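Local structure of beta-galactosidase (Bacillus circulans, 4MAD) at residues Phe41-Pro45 against Glu46-Asp50; Trp113-Gly116 against Gly117-Tyr120; Val539-Asn543 against Gly544-Gly548. The protein probably hydrolyses terminal, non-reducing beta-D-galactose residues from beta-D-galactosides, as a member of glycoside hydrolase family 35. All coordinates share one frame; numbering follows the deposited sequence.

Contact 2 is set deepest, its centre about 8 Å from the centre of the chain, against about 15 and 16 Å for the centres of contacts 1 and 3. Contacts 1 and 2 both belong to loops that follow strands of the parallel barrel, and they touch: F41 and R42 of the first pack on W113 of the second. Contact 3 is a hairpin of the C-terminal antiparallel sheet; F565 meets side chains of both contacts 1 and 3. Chemistry follows place: contact 1 starts a helix, with E46 exposed, contact 2 is a wholly buried left-handed turn, and contact 3 is cross-strand pairing round a type I' turn, with an exposed glycine at its tip.

Contact 1: Phe41-Pro45 against Glu46-Asp50; sequences FRTVP and EYWED
In the beta-alpha loop that takes the first barrel strand, 34-38, into helix 48-58, P45 and W48 meet through a CH-pi contact. The CA of P45 stands over the five-membered ring of W48, 3.6 Å from its centroid and nearly on the ring normal, while P45 CB reaches on toward the six-membered ring. W48 gets there with CG anti to its own carbonyl carbon (chi1 -73°), which folds the indole back over the loop instead of along the helix. The same fold-back brings NE1 to within 3.0 Å of T43 O, but that hydrogen bond is weak and bent at 127°; the stronger partner of NE1 is Y40 O.

Two backbone bonds form the turns that lead into the helix. Y47 N donates to V44 O, and W48 N donates more directly to P45 O at 3.1 Å. P45 O also accepts a hydrogen bond from a water, at 2.8 Å, and this water in turn accepts from E49 N, so it bridges the pair that an ordinary helical i to i+4 bond would join.

On the flank V44 and Y47 lie side by side, with V44 CG2 3.6 Å from Y47 CD2, and T43 CG2 meets Y47 CB, these two side chains crossing at about a right angle. Both hydroxyls find partners beyond the two segments: T43 OG1 bonds with H288 and Y47 OH with D527. F90 of helix 87-97 meets the W48 ring edge-to-face. This is a loop-to-helix junction of the (beta/alpha)8 barrel, built on the first of its beta-alpha units.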
loop_
_atom_site.group_PDB
_atom_site.type_symbol
_atom_site.label_atom_id
_atom_site.label_comp_id
_atom_site.label_asym_id
_atom_site.label_seq_id
_atom_site.Cartn_x
_atom_site.Cartn_y
_atom_site.Cartn_z
ATOM N N PHE A 41 4.327 -5.212 6.535
ATOM C CA PHE A 41 4.870 -4.819 5.237
ATOM C C PHE A 41 5.045 -3.341 5.129
ATOM O O PHE A 41 5.498 -2.857 4.141
ATOM C CB PHE A 41 4.073 -5.374 4.091
ATOM C CG PHE A 41 2.576 -5.248 4.226
ATOM C CD1 PHE A 41 1.929 -4.152 3.733
ATOM C CD2 PHE A 41 1.821 -6.225 4.829
ATOM C CE1 PHE A 41 0.606 -4.084 3.785
ATOM C CE2 PHE A 41 0.502 -6.114 4.898
ATOM C CZ PHE A 41 -0.099 -5.041 4.383
ATOM N N ARG A 42 4.684 -2.662 6.190
ATOM C CA ARG A 42 4.748 -1.221 6.228
ATOM C C ARG A 42 5.802 -0.608 7.183
ATOM O O ARG A 42 5.887 0.551 7.282
ATOM C CB ARG A 42 3.373 -0.655 6.470
ATOM C CG ARG A 42 2.530 -0.663 5.231
ATOM C CD ARG A 42 1.098 -0.251 5.452
ATOM N NE ARG A 42 0.478 0.313 4.280
ATOM C CZ ARG A 42 -0.746 0.050 3.842
ATOM N NH1 ARG A 42 -1.519 -0.761 4.507
ATOM N NH2 ARG A 42 -1.195 0.662 2.765
ATOM N N THR A 43 6.583 -1.445 7.862
ATOM C CA THR A 43 7.668 -0.987 8.707
ATOM C C THR A 43 8.893 -1.878 8.478
ATOM O O THR A 43 8.745 -3.009 8.322
ATOM C CB THR A 43 7.226 -0.979 10.167
ATOM O OG1 THR A 43 6.217 0.006 10.331
ATOM C CG2 THR A 43 8.390 -0.731 11.075
ATOM N N VAL A 44 10.077 -1.328 8.455
ATOM C CA VAL A 44 11.249 -2.183 8.236
ATOM C C VAL A 44 11.393 -3.170 9.394
ATOM O O VAL A 44 11.111 -2.823 10.493
ATOM C CB VAL A 44 12.580 -1.381 8.113
ATOM C CG1 VAL A 44 12.607 -0.605 6.833
ATOM C CG2 VAL A 44 12.769 -0.489 9.308
ATOM N N PRO A 45 11.899 -4.371 9.143
ATOM C CA PRO A 45 11.902 -5.413 10.164
ATOM C C PRO A 45 12.695 -5.094 11.422
ATOM O O PRO A 45 12.351 -5.504 12.486
ATOM C CB PRO A 45 12.492 -6.620 9.450
ATOM C CG PRO A 45 12.811 -6.218 8.164
ATOM C CD PRO A 45 12.257 -4.918 7.847
ATOM N N GLU A 46 13.715 -4.286 11.281
ATOM C CA GLU A 46 14.572 -3.919 12.392
ATOM C C GLU A 46 13.752 -3.250 13.492
ATOM O O GLU A 46 14.095 -3.311 14.619
ATOM C CB GLU A 46 15.668 -2.998 11.899
ATOM C CG GLU A 46 16.657 -3.722 11.064
ATOM C CD GLU A 46 16.294 -3.842 9.605
ATOM O OE1 GLU A 46 15.355 -3.233 9.165
ATOM O OE2 GLU A 46 17.035 -4.516 8.914
ATOM N N TYR A 47 12.667 -2.603 13.057
ATOM C CA TYR A 47 11.784 -1.840 13.915
ATOM C C TYR A 47 10.487 -2.534 14.391
ATOM O O TYR A 47 9.761 -1.994 15.178
ATOM C CB TYR A 47 11.477 -0.485 13.277
ATOM C CG TYR A 47 12.606 0.519 13.208
ATOM C CD1 TYR A 47 13.646 0.498 14.110
ATOM C CD2 TYR A 47 12.590 1.530 12.290
ATOM C CE1 TYR A 47 14.629 1.410 14.057
ATOM C CE2 TYR A 47 13.570 2.455 12.249
ATOM C CZ TYR A 47 14.604 2.391 13.123
ATOM O OH TYR A 47 15.604 3.312 13.143
ATOM N N TRP A 48 10.263 -3.761 13.964
ATOM C CA TRP A 48 9.029 -4.403 14.328
ATOM C C TRP A 48 8.898 -4.524 15.855
ATOM O O TRP A 48 7.879 -4.270 16.413
ATOM C CB TRP A 48 8.914 -5.778 13.662
ATOM C CG TRP A 48 8.644 -5.792 12.225
ATOM C CD1 TRP A 48 8.133 -4.787 11.461
ATOM C CD2 TRP A 48 8.833 -6.886 11.335
ATOM N NE1 TRP A 48 7.997 -5.178 10.187
ATOM C CE2 TRP A 48 8.423 -6.469 10.069
ATOM C CE3 TRP A 48 9.287 -8.189 11.489
ATOM C CZ2 TRP A 48 8.476 -7.298 8.965
ATOM C CZ3 TRP A 48 9.344 -8.991 10.412
ATOM C CH2 TRP A 48 8.944 -8.557 9.160
ATOM N N GLU A 49 9.962 -4.896 16.525
ATOM C CA GLU A 49 9.863 -5.034 17.966
ATOM C C GLU A 49 9.542 -3.716 18.633
ATOM O O GLU A 49 8.776 -3.650 19.528
ATOM C CB GLU A 49 11.135 -5.617 18.545
ATOM C CG GLU A 49 11.048 -5.823 20.055
ATOM C CD GLU A 49 12.034 -6.828 20.587
ATOM O OE1 GLU A 49 12.991 -7.164 19.959
ATOM O OE2 GLU A 49 11.851 -7.273 21.683
ATOM N N ASP A 50 10.132 -2.660 18.149
ATOM C CA ASP A 50 9.924 -1.378 18.766
ATOM C C ASP A 50 8.453 -1.024 18.702
ATOM O O ASP A 50 7.878 -0.639 19.669
ATOM C CB ASP A 50 10.697 -0.309 18.019
ATOM C CG ASP A 50 10.452 1.083 18.573
ATOM O OD1 ASP A 50 10.976 1.386 19.624
ATOM O OD2 ASP A 50 9.712 1.860 17.979
HETATM O O HOH W 1 12.372 -6.150 15.201
#

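Contact 2: Trp113-Gly116 against Gly117-Tyr120; sequences WEFG and GFPY
G117 N donates to E114 O at 2.9 Å and F118 N to F115 O at 3.0 Å, both bonds fairly straight. With G116 N bonded to W113 O, they make three consecutive reverse turns. F115, G116 and G117 all have positive phi, so the chain coils in the left-handed sense; at G117 a CB would clash with G116 O. A water donates to E114 OE2 at 2.7 Å and to F118 O, tying the carboxylate across the turn, while R461 forms a salt bridge with that same OE2.

Packing rests on the two phenylalanines. F115, its CG anti to the backbone N (chi1 -159°), offers one ring face to F118: CB lies over it, 3.7 Å from the centroid, and the F118 ring beyond turns its edge toward that face. The pair is T-shaped, with centroids 5.5 Å apart and planes at 81°. On the other flank G117 CA abuts the edge of the W113 indole at CD1, 3.8 Å away, and W113 NE1 goes to N70.

The whole turn is buried in the loop between strand 100-104 and helix 135-152. Helix 69-72 lines one side, its W69 against F118 and P119; R461 and N458, which follow strand 449-457, come to E114 from the neighbouring beta domain.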
loop_
_atom_site.group_PDB
_atom_site.type_symbol
_atom_site.label_atom_id
_atom_site.label_comp_id
_atom_site.label_asym_id
_atom_site.label_seq_id
_atom_site.Cartn_x
_atom_site.Cartn_y
_atom_site.Cartn_z
ATOM N N TRP A 113 -3.446 -0.310 -0.437
ATOM C CA TRP A 113 -2.232 -0.977 -0.882
ATOM C C TRP A 113 -2.394 -1.432 -2.328
ATOM O O TRP A 113 -3.443 -1.807 -2.705
ATOM C CB TRP A 113 -1.995 -2.215 -0.004
ATOM C CG TRP A 113 -0.765 -2.975 -0.198
ATOM C CD1 TRP A 113 -0.644 -4.179 -0.810
ATOM C CD2 TRP A 113 0.528 -2.661 0.287
ATOM N NE1 TRP A 113 0.615 -4.603 -0.787
ATOM C CE2 TRP A 113 1.380 -3.681 -0.143
ATOM C CE3 TRP A 113 1.074 -1.591 0.974
ATOM C CZ2 TRP A 113 2.721 -3.679 0.150
ATOM C CZ3 TRP A 113 2.403 -1.598 1.223
ATOM C CH2 TRP A 113 3.205 -2.636 0.843
ATOM N N GLU A 114 -1.306 -1.498 -3.072
ATOM C CA GLU A 114 -1.398 -1.696 -4.502
ATOM C C GLU A 114 -2.318 -2.882 -4.811
ATOM O O GLU A 114 -2.119 -3.932 -4.327
ATOM C CB GLU A 114 -0.001 -2.009 -5.053
ATOM C CG GLU A 114 0.462 -1.190 -6.212
ATOM C CD GLU A 114 0.042 -1.724 -7.556
ATOM O OE1 GLU A 114 -0.011 -0.939 -8.488
ATOM O OE2 GLU A 114 -0.220 -2.901 -7.620
ATOM N N PHE A 115 -3.340 -2.614 -5.603
ATOM C CA PHE A 115 -4.218 -3.639 -6.184
ATOM C C PHE A 115 -4.932 -4.412 -5.074
ATOM O O PHE A 115 -5.352 -5.502 -5.224
ATOM C CB PHE A 115 -3.442 -4.567 -7.132
ATOM C CG PHE A 115 -4.302 -5.346 -8.169
ATOM C CD1 PHE A 115 -5.624 -5.143 -8.307
ATOM C CD2 PHE A 115 -3.711 -6.244 -9.054
ATOM C CE1 PHE A 115 -6.349 -5.846 -9.275
ATOM C CE2 PHE A 115 -4.442 -6.953 -9.971
ATOM C CZ PHE A 115 -5.722 -6.764 -10.081
ATOM N N GLY A 116 -5.018 -3.757 -3.949
ATOM C CA GLY A 116 -5.625 -4.355 -2.811
ATOM C C GLY A 116 -4.926 -5.657 -2.396
ATOM O O GLY A 116 -5.539 -6.474 -1.836
ATOM N N GLY A 117 -3.641 -5.769 -2.638
ATOM C CA GLY A 117 -2.865 -6.941 -2.282
ATOM C C GLY A 117 -2.829 -8.010 -3.358
ATOM O O GLY A 117 -2.113 -8.968 -3.266
ATOM N N PHE A 118 -3.610 -7.829 -4.382
ATOM C CA PHE A 118 -3.582 -8.791 -5.491
ATOM C C PHE A 118 -2.281 -8.617 -6.281
ATOM O O PHE A 118 -1.914 -7.572 -6.531
ATOM C CB PHE A 118 -4.743 -8.560 -6.456
ATOM C CG PHE A 118 -6.054 -9.153 -6.041
ATOM C CD1 PHE A 118 -6.145 -10.293 -5.305
ATOM C CD2 PHE A 118 -7.211 -8.583 -6.470
ATOM C CE1 PHE A 118 -7.345 -10.821 -4.989
ATOM C CE2 PHE A 118 -8.401 -9.128 -6.137
ATOM C CZ PHE A 118 -8.451 -10.246 -5.395
ATOM N N PRO A 119 -1.638 -9.684 -6.684
ATOM C CA PRO A 119 -0.477 -9.596 -7.561
ATOM C C PRO A 119 -0.842 -9.103 -8.925
ATOM O O PRO A 119 -1.849 -9.467 -9.351
ATOM C CB PRO A 119 -0.024 -11.041 -7.685
ATOM C CG PRO A 119 -0.663 -11.749 -6.599
ATOM C CD PRO A 119 -1.905 -11.056 -6.273
ATOM N N TYR A 120 0.036 -8.401 -9.602
ATOM C CA TYR A 120 -0.248 -7.723 -10.850
ATOM C C TYR A 120 -0.628 -8.793 -11.868
ATOM O O TYR A 120 -1.398 -8.563 -12.710
ATOM C CB TYR A 120 0.946 -6.913 -11.341
ATOM C CG TYR A 120 1.952 -7.761 -12.011
ATOM C CD1 TYR A 120 2.001 -7.847 -13.375
ATOM C CD2 TYR A 120 2.825 -8.531 -11.300
ATOM C CE1 TYR A 120 2.898 -8.648 -14.001
ATOM C CE2 TYR A 120 3.729 -9.340 -11.948
ATOM C CZ TYR A 120 3.755 -9.394 -13.301
ATOM O OH TYR A 120 4.650 -10.201 -13.896
HETATM O O HOH W 2 0.044 -5.534 -6.932
#

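Contact 3: Val539-Asn543 against Gly544-Gly548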
loop_
_atom_site.group_PDB
_atom_site.type_symbol
_atom_site.label_atom_id
_atom_site.label_comp_id
_atom_site.label_asym_id
_atom_site.label_seq_id
_atom_site.Cartn_x
_atom_site.Cartn_y
_atom_site.Cartn_z
ATOM N N VAL A 539 10.689 9.828 -7.424
ATOM C CA VAL A 539 10.987 8.848 -6.411
ATOM C C VAL A 539 12.432 9.001 -5.922
ATOM O O VAL A 539 13.220 9.629 -6.545
ATOM C CB VAL A 539 10.780 7.434 -6.925
ATOM C CG1 VAL A 539 9.343 7.195 -7.244
ATOM C CG2 VAL A 539 11.638 7.165 -8.092
ATOM N N VAL A 540 12.726 8.396 -4.791
ATOM C CA VAL A 540 14.055 8.425 -4.240
ATOM C C VAL A 540 14.542 7.053 -3.767
ATOM O O VAL A 540 13.800 6.314 -3.229
ATOM C CB VAL A 540 14.094 9.439 -3.097
ATOM C CG1 VAL A 540 15.449 9.557 -2.545
ATOM C CG2 VAL A 540 13.628 10.739 -3.635
ATOM N N PHE A 541 15.833 6.799 -3.950
ATOM C CA PHE A 541 16.494 5.574 -3.528
ATOM C C PHE A 541 17.594 5.921 -2.547
ATOM O O PHE A 541 18.282 6.846 -2.748
ATOM C CB PHE A 541 17.058 4.770 -4.723
ATOM C CG PHE A 541 16.021 4.418 -5.748
ATOM C CD1 PHE A 541 15.449 3.184 -5.762
ATOM C CD2 PHE A 541 15.578 5.353 -6.639
ATOM C CE1 PHE A 541 14.478 2.894 -6.674
ATOM C CE2 PHE A 541 14.616 5.035 -7.543
ATOM C CZ PHE A 541 14.066 3.840 -7.538
ATOM N N VAL A 542 17.718 5.185 -1.469
ATOM C CA VAL A 542 18.818 5.382 -0.552
ATOM C C VAL A 542 19.556 4.054 -0.419
ATOM O O VAL A 542 18.997 3.110 -0.073
ATOM C CB VAL A 542 18.311 5.877 0.803
ATOM C CG1 VAL A 542 19.398 5.881 1.865
ATOM C CG2 VAL A 542 17.667 7.209 0.613
ATOM N N ASN A 543 20.777 4.004 -0.864
ATOM C CA ASN A 543 21.479 2.758 -0.863
ATOM C C ASN A 543 20.669 1.672 -1.557
ATOM O O ASN A 543 20.726 0.546 -1.188
ATOM C CB ASN A 543 21.913 2.339 0.536
ATOM C CG ASN A 543 22.893 3.326 1.154
ATOM O OD1 ASN A 543 22.708 3.737 2.235
ATOM N ND2 ASN A 543 23.856 3.741 0.422
ATOM N N GLY A 544 19.936 2.052 -2.583
ATOM C CA GLY A 544 19.146 1.109 -3.340
ATOM C C GLY A 544 17.761 0.844 -2.796
ATOM O O GLY A 544 16.980 0.207 -3.423
ATOM N N HIS A 545 17.469 1.435 -1.658
ATOM C CA HIS A 545 16.205 1.264 -1.009
ATOM C C HIS A 545 15.239 2.304 -1.549
ATOM O O HIS A 545 15.462 3.441 -1.429
ATOM C CB HIS A 545 16.341 1.449 0.459
ATOM C CG HIS A 545 17.163 0.404 1.129
ATOM N ND1 HIS A 545 16.711 -0.863 1.347
ATOM C CD2 HIS A 545 18.404 0.449 1.632
ATOM C CE1 HIS A 545 17.640 -1.555 1.965
ATOM N NE2 HIS A 545 18.685 -0.783 2.129
ATOM N N HIS A 546 14.140 1.831 -2.091
ATOM C CA HIS A 546 13.171 2.706 -2.736
ATOM C C HIS A 546 12.248 3.286 -1.663
ATOM O O HIS A 546 11.475 2.608 -1.119
ATOM C CB HIS A 546 12.342 1.917 -3.759
ATOM C CG HIS A 546 11.377 2.757 -4.525
ATOM N ND1 HIS A 546 10.810 2.366 -5.710
ATOM C CD2 HIS A 546 10.925 3.999 -4.290
ATOM C CE1 HIS A 546 10.027 3.325 -6.153
ATOM N NE2 HIS A 546 10.093 4.331 -5.310
ATOM N N LEU A 547 12.410 4.556 -1.390
ATOM C CA LEU A 547 11.657 5.245 -0.369
ATOM C C LEU A 547 10.183 5.398 -0.647
ATOM O O LEU A 547 9.431 5.565 0.244
ATOM C CB LEU A 547 12.226 6.620 -0.103
ATOM C CG LEU A 547 13.638 6.721 0.446
ATOM C CD1 LEU A 547 13.957 8.107 0.778
ATOM C CD2 LEU A 547 13.908 5.805 1.591
ATOM N N GLY A 548 9.839 5.472 -1.906
ATOM C CA GLY A 548 8.523 5.897 -2.283
ATOM C C GLY A 548 8.512 7.067 -3.222
ATOM O O GLY A 548 9.493 7.387 -3.775
#
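Backbone hydrogen bonds join V542 to H545 in both directions, closing a type I' turn with N543 and G544 at its tip. H545 N donates to V542 O at 2.8 Å, and V542 N returns the bond to H545 O. Further along, L547 N donates to V540 O, 2.9 Å away. Between these, at the non-hydrogen-bonded pair F541 and H546, F541 CA makes a CA-H...O contact of 3.2 Å with H545 O. The turn has little choice at G544, where a CB would run into N543 O.

The aromatic contact is between F541 and H546. Their rings are inclined at 42° with centroids 4.7 Å apart, neither stacked nor edge-to-face; F541 CZ lies over the rim of one imidazole face. A chi1 of -177° swings the H546 imidazole back along the hairpin and sets NE2 3.5 Å from V539 CG1. F295 meets the same imidazole edge-to-face. Replacing this imidazole with an alanine is likely to leave the F541 ring and the V539 methyl without their cover and F295 without its aromatic mate.

Apolar packing occupies the other face of the hairpin. L547 CD1 touches both V540 CG1, at 3.9 Å, and V542 CG2, at 3.8 Å, and V540 and L547 pack on I530 of strand 528-531 and L559 of strand 558-561.

Chemically, then, the bonds that set the register are all backbone to backbone, whereas the side chains divide by face: F541 and H546 share one, where F541 also packs on L495 and L498, and V540 and V542 lie on the other with H545, whose ring stacks on F565.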